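Local coordinates for poly-beta-hydroxybuterate polymerase (PDB 5T6O), which probably acts as an acyltransferase, being the catalytic domain of a class I synthase that polymerises hydroxybutyryl units into polyhydroxybutyrate without a template, at residues A[46-52]-A[224-230]; A[117-123]-A[145-150]; A[311-316]-A[345-349]. The protein carries 1 engineered substitution. All coordinates share one frame; numbering follows the deposited sequence. Where two conformers were deposited one is given.

Interaction 1 (A[46-52]-A[224-230]); sequences CINKYYI and FWNGDAT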
loop_
_atom_site.group_PDB
_atom_site.type_symbol
_atom_site.label_atom_id
_atom_site.label_comp_id
_atom_site.label_asym_id
_atom_site.label_seq_id
_atom_site.Cartn_x
_atom_site.Cartn_y
_atom_site.Cartn_z
ATOM N N CYS A 46 -10.039 26.865 9.128
ATOM C CA CYS A 46 -11.442 27.271 9.195
ATOM C C CYS A 46 -12.381 26.095 8.963
ATOM O O CYS A 46 -13.605 26.281 8.919
ATOM C CB CYS A 46 -11.721 28.390 8.191
ATOM S SG CYS A 46 -11.259 27.983 6.472
ATOM N N ILE A 47 -11.817 24.900 8.813
ATOM C CA ILE A 47 -12.533 23.632 8.898
ATOM C C ILE A 47 -12.428 23.168 10.348
ATOM O O ILE A 47 -11.327 22.909 10.834
ATOM C CB ILE A 47 -11.927 22.616 7.916
ATOM C CG1 ILE A 47 -12.147 23.118 6.476
ATOM C CG2 ILE A 47 -12.481 21.215 8.142
ATOM C CD1 ILE A 47 -11.322 22.381 5.414
ATOM N N ASN A 48 -13.570 23.074 11.043
ATOM C CA ASN A 48 -13.644 23.151 12.505
ATOM C C ASN A 48 -13.035 24.462 13.012
ATOM O O ASN A 48 -12.678 25.339 12.217
ATOM C CB ASN A 48 -12.983 21.948 13.193
ATOM C CG ASN A 48 -13.808 20.680 13.056
ATOM O OD1 ASN A 48 -15.020 20.668 13.322
ATOM N ND2 ASN A 48 -13.165 19.615 12.633
ATOM N N LYS A 49 -12.935 24.620 14.325
ATOM C CA LYS A 49 -12.567 25.903 14.912
ATOM C C LYS A 49 -11.153 25.886 15.481
ATOM O O LYS A 49 -10.512 24.842 15.610
ATOM C CB LYS A 49 -13.575 26.292 15.995
ATOM C CG LYS A 49 -14.969 26.523 15.392
ATOM C CD LYS A 49 -16.032 26.586 16.469
ATOM C CE LYS A 49 -17.410 26.794 15.834
ATOM N NZ LYS A 49 -18.431 26.960 16.910
ATOM N N TYR A 50 -10.679 27.082 15.852
ATOM C CA TYR A 50 -9.258 27.254 16.160
ATOM C C TYR A 50 -8.809 26.492 17.396
ATOM O O TYR A 50 -7.611 26.206 17.525
ATOM C CB TYR A 50 -8.927 28.736 16.358
ATOM C CG TYR A 50 -9.287 29.307 17.717
ATOM C CD1 TYR A 50 -8.431 29.159 18.816
ATOM C CD2 TYR A 50 -10.466 30.019 17.898
ATOM C CE1 TYR A 50 -8.762 29.674 20.049
ATOM C CE2 TYR A 50 -10.798 30.547 19.126
ATOM C CZ TYR A 50 -9.937 30.374 20.197
ATOM O OH TYR A 50 -10.271 30.910 21.414
ATOM N N TYR A 51 -9.722 26.194 18.319
ATOM C CA TYR A 51 -9.312 25.851 19.674
ATOM C C TYR A 51 -8.749 24.441 19.796
ATOM O O TYR A 51 -8.374 24.041 20.904
ATOM C CB TYR A 51 -10.476 26.056 20.648
ATOM C CG TYR A 51 -11.703 25.209 20.409
ATOM C CD1 TYR A 51 -11.795 23.922 20.942
ATOM C CD2 TYR A 51 -12.803 25.719 19.727
ATOM C CE1 TYR A 51 -12.919 23.152 20.752
ATOM C CE2 TYR A 51 -13.950 24.945 19.539
ATOM C CZ TYR A 51 -13.996 23.668 20.051
ATOM O OH TYR A 51 -15.115 22.889 19.867
ATOM N N ILE A 52 -8.645 23.691 18.691
ATOM C CA ILE A 52 -7.751 22.536 18.715
ATOM C C ILE A 52 -6.351 22.973 19.142
ATOM O O ILE A 52 -5.606 22.192 19.745
ATOM C CB ILE A 52 -7.732 21.820 17.338
ATOM C CG1 ILE A 52 -6.985 20.479 17.425
ATOM C CG2 ILE A 52 -7.089 22.711 16.262
ATOM C CD1 ILE A 52 -7.519 19.542 18.481
ATOM N N PHE A 224 -15.388 16.250 20.601
ATOM C CA PHE A 224 -16.139 17.488 20.785
ATOM C C PHE A 224 -15.708 18.549 19.782
ATOM O O PHE A 224 -16.548 19.172 19.117
ATOM C CB PHE A 224 -15.968 18.002 22.215
ATOM C CG PHE A 224 -16.481 19.398 22.418
ATOM C CD1 PHE A 224 -17.845 19.638 22.557
ATOM C CD2 PHE A 224 -15.602 20.474 22.477
ATOM C CE1 PHE A 224 -18.321 20.918 22.739
ATOM C CE2 PHE A 224 -16.081 21.765 22.663
ATOM C CZ PHE A 224 -17.442 21.980 22.804
ATOM N N TRP A 225 -14.393 18.769 19.660
ATOM C CA TRP A 225 -13.878 19.725 18.683
ATOM C C TRP A 225 -14.295 19.345 17.270
ATOM O O TRP A 225 -14.795 20.180 16.510
ATOM C CB TRP A 225 -12.354 19.801 18.777
ATOM C CG TRP A 225 -11.734 20.516 17.622
ATOM C CD1 TRP A 225 -11.762 21.872 17.382
ATOM C CD2 TRP A 225 -10.998 19.930 16.538
ATOM N NE1 TRP A 225 -11.100 22.150 16.206
ATOM C CE2 TRP A 225 -10.612 20.982 15.680
ATOM C CE3 TRP A 225 -10.620 18.610 16.212
ATOM C CZ2 TRP A 225 -9.851 20.768 14.528
ATOM C CZ3 TRP A 225 -9.880 18.395 15.056
ATOM C CH2 TRP A 225 -9.497 19.472 14.230
ATOM N N ASN A 226 -14.103 18.081 16.899
ATOM C CA ASN A 226 -14.484 17.679 15.550
ATOM C C ASN A 226 -15.980 17.835 15.323
ATOM O O ASN A 226 -16.407 18.152 14.207
ATOM C CB ASN A 226 -14.056 16.234 15.296
ATOM C CG ASN A 226 -14.335 15.794 13.886
ATOM O OD1 ASN A 226 -13.610 16.160 12.960
ATOM N ND2 ASN A 226 -15.376 14.983 13.711
ATOM N N GLY A 227 -16.790 17.603 16.355
ATOM C CA GLY A 227 -18.234 17.714 16.222
ATOM C C GLY A 227 -18.752 19.130 16.190
ATOM O O GLY A 227 -19.901 19.351 15.801
ATOM N N ASP A 228 -17.917 20.086 16.592
ATOM C CA ASP A 228 -18.234 21.517 16.613
ATOM C C ASP A 228 -17.971 22.042 15.195
ATOM O O ASP A 228 -16.938 22.638 14.882
ATOM C CB ASP A 228 -17.391 22.205 17.683
ATOM C CG ASP A 228 -17.839 23.624 17.993
ATOM O OD1 ASP A 228 -18.771 24.132 17.340
ATOM O OD2 ASP A 228 -17.233 24.236 18.909
ATOM N N ALA A 229 -18.917 21.770 14.301
ATOM C CA ALA A 229 -18.645 21.912 12.872
ATOM C C ALA A 229 -18.703 23.373 12.422
ATOM O O ALA A 229 -19.312 24.228 13.060
ATOM C CB ALA A 229 -19.644 21.091 12.053
ATOM N N THR A 230 -18.041 23.656 11.300
ATOM C CA THR A 230 -18.057 24.993 10.733
ATOM C C THR A 230 -18.654 24.939 9.336
ATOM O O THR A 230 -18.612 23.904 8.671
ATOM C CB THR A 230 -16.657 25.604 10.690
ATOM O OG1 THR A 230 -15.780 24.745 9.942
ATOM C CG2 THR A 230 -16.134 25.776 12.127
HETATM O O HOH W 1 -14.491 23.031 15.997
#
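Trp225, in the last turn of helix 220-227, is slotted between Asn48 and Ile52 of the loop that leaves strand 40-43 of the alpha/beta hydrolase fold. The two loop residues take opposite faces of the indole. Ile52 CB lies over the five-membered ring of Trp225, 3.6 Å from its centroid, in a CH-pi contact, while Asn48 CB covers the other side. At the rim of the indole, Trp225 NE1 donates to Lys49 O at 2.8 Å, close to the ring plane, and this bond, with the packing on both faces, limits rotation of the indole.

Next to that bond, the edge of Trp225 meets the face of Tyr51 in a T-shaped pair with planes at 81°. Tyr51 CG lies between its backbone N and carbonyl carbon (chi1 62°), a setting that sends the hydroxyl to Asp228. Tyr51 OH donates to the anti lone pair of Asp228 OD2 at 2.7 Å. The extended Lys49 brings NZ to Asp228 OD1 in a 2.9 Å salt bridge, and NZ also bonds to the carbonyls of Val385 and Ala387. At the far end, Thr230 OG1 donates to Cys46 O at 2.9 Å.

Interaction 2 (A[117-123]-A[145-150]); sequences GFAVGGT and LLTTLL. Engineered in segment 117-123: Ala119 (natural residue Cys).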
loop_
_atom_site.group_PDB
_atom_site.type_symbol
_atom_site.label_atom_id
_atom_site.label_comp_id
_atom_site.label_asym_id
_atom_site.label_seq_id
_atom_site.Cartn_x
_atom_site.Cartn_y
_atom_site.Cartn_z
ATOM N N GLY A 117 0.770 28.304 10.592
ATOM C CA GLY A 117 -0.482 27.764 10.101
ATOM C C GLY A 117 -0.610 26.314 10.517
ATOM O O GLY A 117 0.384 25.617 10.711
ATOM N N PHE A 118 -1.861 25.871 10.676
ATOM C CA PHE A 118 -2.169 24.475 10.989
ATOM C C PHE A 118 -3.201 23.976 9.989
ATOM O O PHE A 118 -4.257 24.595 9.834
ATOM C CB PHE A 118 -2.701 24.323 12.421
ATOM C CG PHE A 118 -3.181 22.921 12.742
ATOM C CD1 PHE A 118 -2.358 21.829 12.527
ATOM C CD2 PHE A 118 -4.441 22.700 13.275
ATOM C CE1 PHE A 118 -2.776 20.548 12.828
ATOM C CE2 PHE A 118 -4.872 21.414 13.572
ATOM C CZ PHE A 118 -4.038 20.336 13.351
ATOM N N ALA A 119 -2.891 22.876 9.300
ATOM C CA ALA A 119 -3.842 22.232 8.368
ATOM C C ALA A 119 -4.213 23.255 7.298
ATOM O O ALA A 119 -3.317 23.918 6.753
ATOM C CB ALA A 119 -5.010 21.661 9.151
ATOM N N VAL A 120 -5.495 23.440 6.972
ATOM C CA VAL A 120 -5.809 24.388 5.905
ATOM C C VAL A 120 -5.387 25.811 6.277
ATOM O O VAL A 120 -5.137 26.629 5.385
ATOM C CB VAL A 120 -7.306 24.328 5.517
ATOM C CG1 VAL A 120 -8.192 24.923 6.607
ATOM C CG2 VAL A 120 -7.510 25.050 4.191
ATOM N N GLY A 121 -5.264 26.121 7.579
ATOM C CA GLY A 121 -4.665 27.392 7.967
ATOM C C GLY A 121 -3.269 27.576 7.396
ATOM O O GLY A 121 -2.877 28.694 7.043
ATOM N N GLY A 122 -2.513 26.485 7.271
ATOM C CA GLY A 122 -1.188 26.585 6.691
ATOM C C GLY A 122 -1.240 26.828 5.199
ATOM O O GLY A 122 -0.413 27.571 4.651
ATOM N N THR A 123 -2.200 26.190 4.520
ATOM C CA THR A 123 -2.404 26.447 3.099
ATOM C C THR A 123 -2.825 27.894 2.882
ATOM O O THR A 123 -2.300 28.582 2.001
ATOM C CB THR A 123 -3.461 25.490 2.539
ATOM O OG1 THR A 123 -3.185 24.152 2.980
ATOM C CG2 THR A 123 -3.479 25.534 1.013
ATOM N N LEU A 145 4.707 25.675 9.442
ATOM C CA LEU A 145 3.615 24.944 8.800
ATOM C C LEU A 145 3.401 23.644 9.564
ATOM O O LEU A 145 4.172 22.697 9.413
ATOM C CB LEU A 145 3.948 24.675 7.335
ATOM C CG LEU A 145 4.100 25.917 6.452
ATOM C CD1 LEU A 145 4.405 25.494 5.002
ATOM C CD2 LEU A 145 2.833 26.781 6.507
ATOM N N LEU A 146 2.360 23.598 10.394
ATOM C CA LEU A 146 2.007 22.378 11.102
ATOM C C LEU A 146 0.990 21.602 10.272
ATOM O O LEU A 146 -0.103 22.113 9.994
ATOM C CB LEU A 146 1.430 22.694 12.482
ATOM C CG LEU A 146 2.300 23.548 13.409
ATOM C CD1 LEU A 146 1.618 23.649 14.775
ATOM C CD2 LEU A 146 3.705 22.966 13.566
ATOM N N THR A 147 1.355 20.386 9.853
ATOM C CA THR A 147 0.394 19.469 9.241
ATOM C C THR A 147 -0.332 20.136 8.071
ATOM O O THR A 147 -1.562 20.138 7.982
ATOM C CB THR A 147 -0.586 18.976 10.311
ATOM O OG1 THR A 147 0.177 18.552 11.439
ATOM C CG2 THR A 147 -1.407 17.798 9.836
ATOM N N THR A 148 0.445 20.707 7.156
ATOM C CA THR A 148 -0.093 21.547 6.087
ATOM C C THR A 148 0.074 20.869 4.735
ATOM O O THR A 148 1.162 20.390 4.409
ATOM C CB THR A 148 0.621 22.900 6.082
ATOM O OG1 THR A 148 0.327 23.587 7.300
ATOM C CG2 THR A 148 0.216 23.749 4.865
ATOM N N LEU A 149 -0.991 20.844 3.941
ATOM C CA LEU A 149 -0.891 20.413 2.553
ATOM C C LEU A 149 -0.606 21.623 1.673
ATOM O O LEU A 149 -1.354 22.608 1.701
ATOM C CB LEU A 149 -2.177 19.719 2.102
ATOM C CG LEU A 149 -2.435 18.355 2.741
ATOM C CD1 LEU A 149 -3.861 17.864 2.404
ATOM C CD2 LEU A 149 -1.379 17.350 2.279
ATOM N N LEU A 150 0.492 21.562 0.925
ATOM C CA LEU A 150 0.732 22.445 -0.206
ATOM C C LEU A 150 0.738 21.676 -1.519
ATOM O O LEU A 150 0.113 22.103 -2.508
ATOM C CB LEU A 150 2.066 23.188 -0.030
ATOM C CG LEU A 150 2.194 24.083 1.206
ATOM C CD1 LEU A 150 3.575 24.744 1.232
ATOM C CD2 LEU A 150 1.073 25.128 1.277
HETATM O O HOH W 2 -3.695 21.371 4.945
#
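Gly117 and Phe118 pair with Leu145 and Leu146 as parallel neighbours at the ends of strands 113-118 and 140-146; strand 113-118, the turn at Ala119 and helix 120-134 form the nucleophile elbow of the alpha/beta hydrolase fold. At its tip Ala119, engineered in place of the natural cysteine, has the positive phi (59°) expected at such a turn and occupies the N-cap position of helix 120-134.

Backbone hydrogen bonds fix the pairing. Leu146 N donates to Gly117 O at 2.8 Å and Ala119 N to Leu146 O at 3.0 Å, both nearly straight. CA-H...O contacts supplement them, with Ala119 CA lying 3.1 Å from Thr147 O.

Apolar packing is modest. The Phe118 ring crosses Leu146 at about a right angle, with CD1 against Leu146 CB, and runs alongside Thr147. The start of the helix meets the Thr148 side chain over a glycine, Thr148 OG1 coming within 3.4 Å of Gly122 CA.

Side-chain hydroxyls supply the remaining hydrogen bonds. Thr148 OG1, standing above the carbonyl plane, donates to Leu146 O at 3.1 Å. Thr123, the residue after Gly122, donates from OG1 in the carbonyl plane to Leu149 O at 2.7 Å.

Interaction 3 (A[311-316]-A[345-349]); sequences GVINPP and GSWWP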
loop_
_atom_site.group_PDB
_atom_site.type_symbol
_atom_site.label_atom_id
_atom_site.label_comp_id
_atom_site.label_asym_id
_atom_site.label_seq_id
_atom_site.Cartn_x
_atom_site.Cartn_y
_atom_site.Cartn_z
ATOM N N GLY A 311 -0.469 13.489 17.222
ATOM C CA GLY A 311 0.922 13.812 16.941
ATOM C C GLY A 311 1.238 15.284 17.134
ATOM O O GLY A 311 2.301 15.635 17.654
ATOM N N VAL A 312 0.334 16.168 16.700
ATOM C CA VAL A 312 0.592 17.598 16.827
ATOM C C VAL A 312 0.405 18.050 18.265
ATOM O O VAL A 312 1.222 18.806 18.803
ATOM C CB VAL A 312 -0.298 18.408 15.860
ATOM C CG1 VAL A 312 0.030 18.060 14.457
ATOM C CG2 VAL A 312 -1.778 18.164 16.108
ATOM N N ILE A 313 -0.661 17.595 18.913
ATOM C CA ILE A 313 -0.967 18.030 20.277
ATOM C C ILE A 313 -0.316 17.023 21.215
ATOM O O ILE A 313 -0.956 16.087 21.711
ATOM C CB ILE A 313 -2.485 18.154 20.512
ATOM C CG1 ILE A 313 -3.119 19.097 19.479
ATOM C CG2 ILE A 313 -2.778 18.613 21.963
ATOM C CD1 ILE A 313 -2.416 20.452 19.311
ATOM N N ASN A 314 0.992 17.198 21.452
ATOM C CA ASN A 314 1.762 16.311 22.325
ATOM C C ASN A 314 2.604 17.179 23.248
ATOM O O ASN A 314 3.788 17.420 22.978
ATOM C CB ASN A 314 2.639 15.350 21.512
ATOM C CG ASN A 314 3.378 14.369 22.390
ATOM O OD1 ASN A 314 2.925 14.054 23.499
ATOM N ND2 ASN A 314 4.535 13.891 21.918
ATOM N N PRO A 315 2.024 17.684 24.335
ATOM C CA PRO A 315 2.753 18.627 25.202
ATOM C C PRO A 315 3.922 17.938 25.878
ATOM O O PRO A 315 3.805 16.777 26.301
ATOM C CB PRO A 315 1.700 19.071 26.233
ATOM C CG PRO A 315 0.387 18.604 25.714
ATOM C CD PRO A 315 0.648 17.440 24.795
ATOM N N PRO A 316 5.061 18.627 26.014
ATOM C CA PRO A 316 6.277 17.947 26.490
ATOM C C PRO A 316 6.239 17.524 27.942
ATOM O O PRO A 316 6.977 16.594 28.298
ATOM C CB PRO A 316 7.388 18.979 26.248
ATOM C CG PRO A 316 6.674 20.307 26.149
ATOM C CD PRO A 316 5.332 19.998 25.544
ATOM N N GLY A 345 10.020 11.696 23.207
ATOM C CA GLY A 345 9.117 12.734 23.661
ATOM C C GLY A 345 8.707 13.721 22.580
ATOM O O GLY A 345 8.832 13.493 21.373
ATOM N N SER A 346 8.224 14.858 23.056
ATOM C CA SER A 346 7.557 15.837 22.211
ATOM C C SER A 346 8.532 16.564 21.293
ATOM O O SER A 346 9.688 16.819 21.650
ATOM C CB SER A 346 6.840 16.865 23.090
ATOM O OG SER A 346 6.357 17.945 22.303
ATOM N N TRP A 347 8.031 16.930 20.106
ATOM C CA TRP A 347 8.744 17.815 19.195
ATOM C C TRP A 347 8.580 19.286 19.560
ATOM O O TRP A 347 9.265 20.126 18.968
ATOM C CB TRP A 347 8.264 17.586 17.755
ATOM C CG TRP A 347 6.786 17.870 17.572
ATOM C CD1 TRP A 347 5.746 16.992 17.746
ATOM C CD2 TRP A 347 6.187 19.130 17.221
ATOM N NE1 TRP A 347 4.545 17.628 17.518
ATOM C CE2 TRP A 347 4.788 18.939 17.196
ATOM C CE3 TRP A 347 6.699 20.400 16.924
ATOM C CZ2 TRP A 347 3.892 19.973 16.873
ATOM C CZ3 TRP A 347 5.818 21.417 16.615
ATOM C CH2 TRP A 347 4.425 21.199 16.593
ATOM N N TRP A 348 7.705 19.629 20.514
ATOM C CA TRP A 348 7.480 21.046 20.803
ATOM C C TRP A 348 8.759 21.761 21.220
ATOM O O TRP A 348 8.981 22.882 20.728
ATOM C CB TRP A 348 6.394 21.238 21.878
ATOM C CG TRP A 348 4.995 20.903 21.436
ATOM C CD1 TRP A 348 4.614 20.282 20.279
ATOM C CD2 TRP A 348 3.794 21.211 22.144
ATOM N NE1 TRP A 348 3.238 20.154 20.241
ATOM C CE2 TRP A 348 2.715 20.717 21.379
ATOM C CE3 TRP A 348 3.528 21.840 23.363
ATOM C CZ2 TRP A 348 1.393 20.847 21.785
ATOM C CZ3 TRP A 348 2.206 21.968 23.773
ATOM C CH2 TRP A 348 1.154 21.477 22.979
ATOM N N PRO A 349 9.622 21.209 22.091
ATOM C CA PRO A 349 10.870 21.923 22.413
ATOM C C PRO A 349 11.764 22.161 21.210
ATOM O O PRO A 349 12.453 23.189 21.160
ATOM C CB PRO A 349 11.544 21.003 23.442
ATOM C CG PRO A 349 10.406 20.297 24.100
ATOM C CD PRO A 349 9.435 20.042 22.974
HETATM O O HOH W 3 6.241 14.146 19.640
HETATM O O HOH W 4 8.232 15.096 25.868
#
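The capped entrance to helix 348-358 receives the turn that follows helix 308-312, and Ser346 serves both sides of the junction. Its OG accepts from Trp348 N at 2.8 Å, the capping bond, and donates to Asn314 O at 2.7 Å, meeting that carbonyl almost head-on with a C=O...OG angle of 178°. OG is anti to the backbone N of Ser346 (chi1 171°), where it can reach both partners.

Two indoles then use successive carbonyls, those of Gly311 and Val312. Trp347 NE1 donates to Gly311 O at 3.0 Å and Trp348 NE1 to Val312 O at 2.8 Å, each acceptor lying near the plane of its ring. In the alpha/beta hydrolase fold these indole bonds join the turn after helix 308-312 to the segment leaving edge strand 341-344. The rings are not stacked flat on each other: Trp348 CD1 points over the centre of a Trp347 face, while Tyr275 of strand 272-277 stacks on Trp347.

Two prolines pack on Trp348, which also meets His64 of helix 61-67. Pro315 CA stands over its six-membered ring, 3.8 Å from the centroid, in a CH-pi contact, and Pro316 crosses at about a right angle, bringing CD to 3.4 Å from Trp348 CE3. Asn314 ND2, hydrogen-bonded to Lys320 O, also donates to a water that lies near Gly345 O. A second water joins Ser346 N, at 2.8 Å, to Pro316 O.

Overall arrangement
All three contacts are largely buried, but at different depths. Interaction 2 lies about 5 Å from the chain centre, interactions 1 and 3 about 12 and 16 Å (centre to centre). Chemistry follows place: in the sheet core backbone pairing dominates, supplemented by threonine hydroxyls, whereas the two outer contacts join loops to helix ends, where indole N-H groups find main-chain carbonyls. Interaction 1 alone adds a salt bridge; interaction 3 relies on prolines and a helix cap. Interaction 2 is nested within the loop closed by interaction 1, and interaction 3 follows both. Phe118 CE2 meets Ile52 CG2 at 3.7 Å, and Leu146 CD2 meets Trp347 CH2 at 3.6 Å. Ile52 and Ile313 link the outer pair directly.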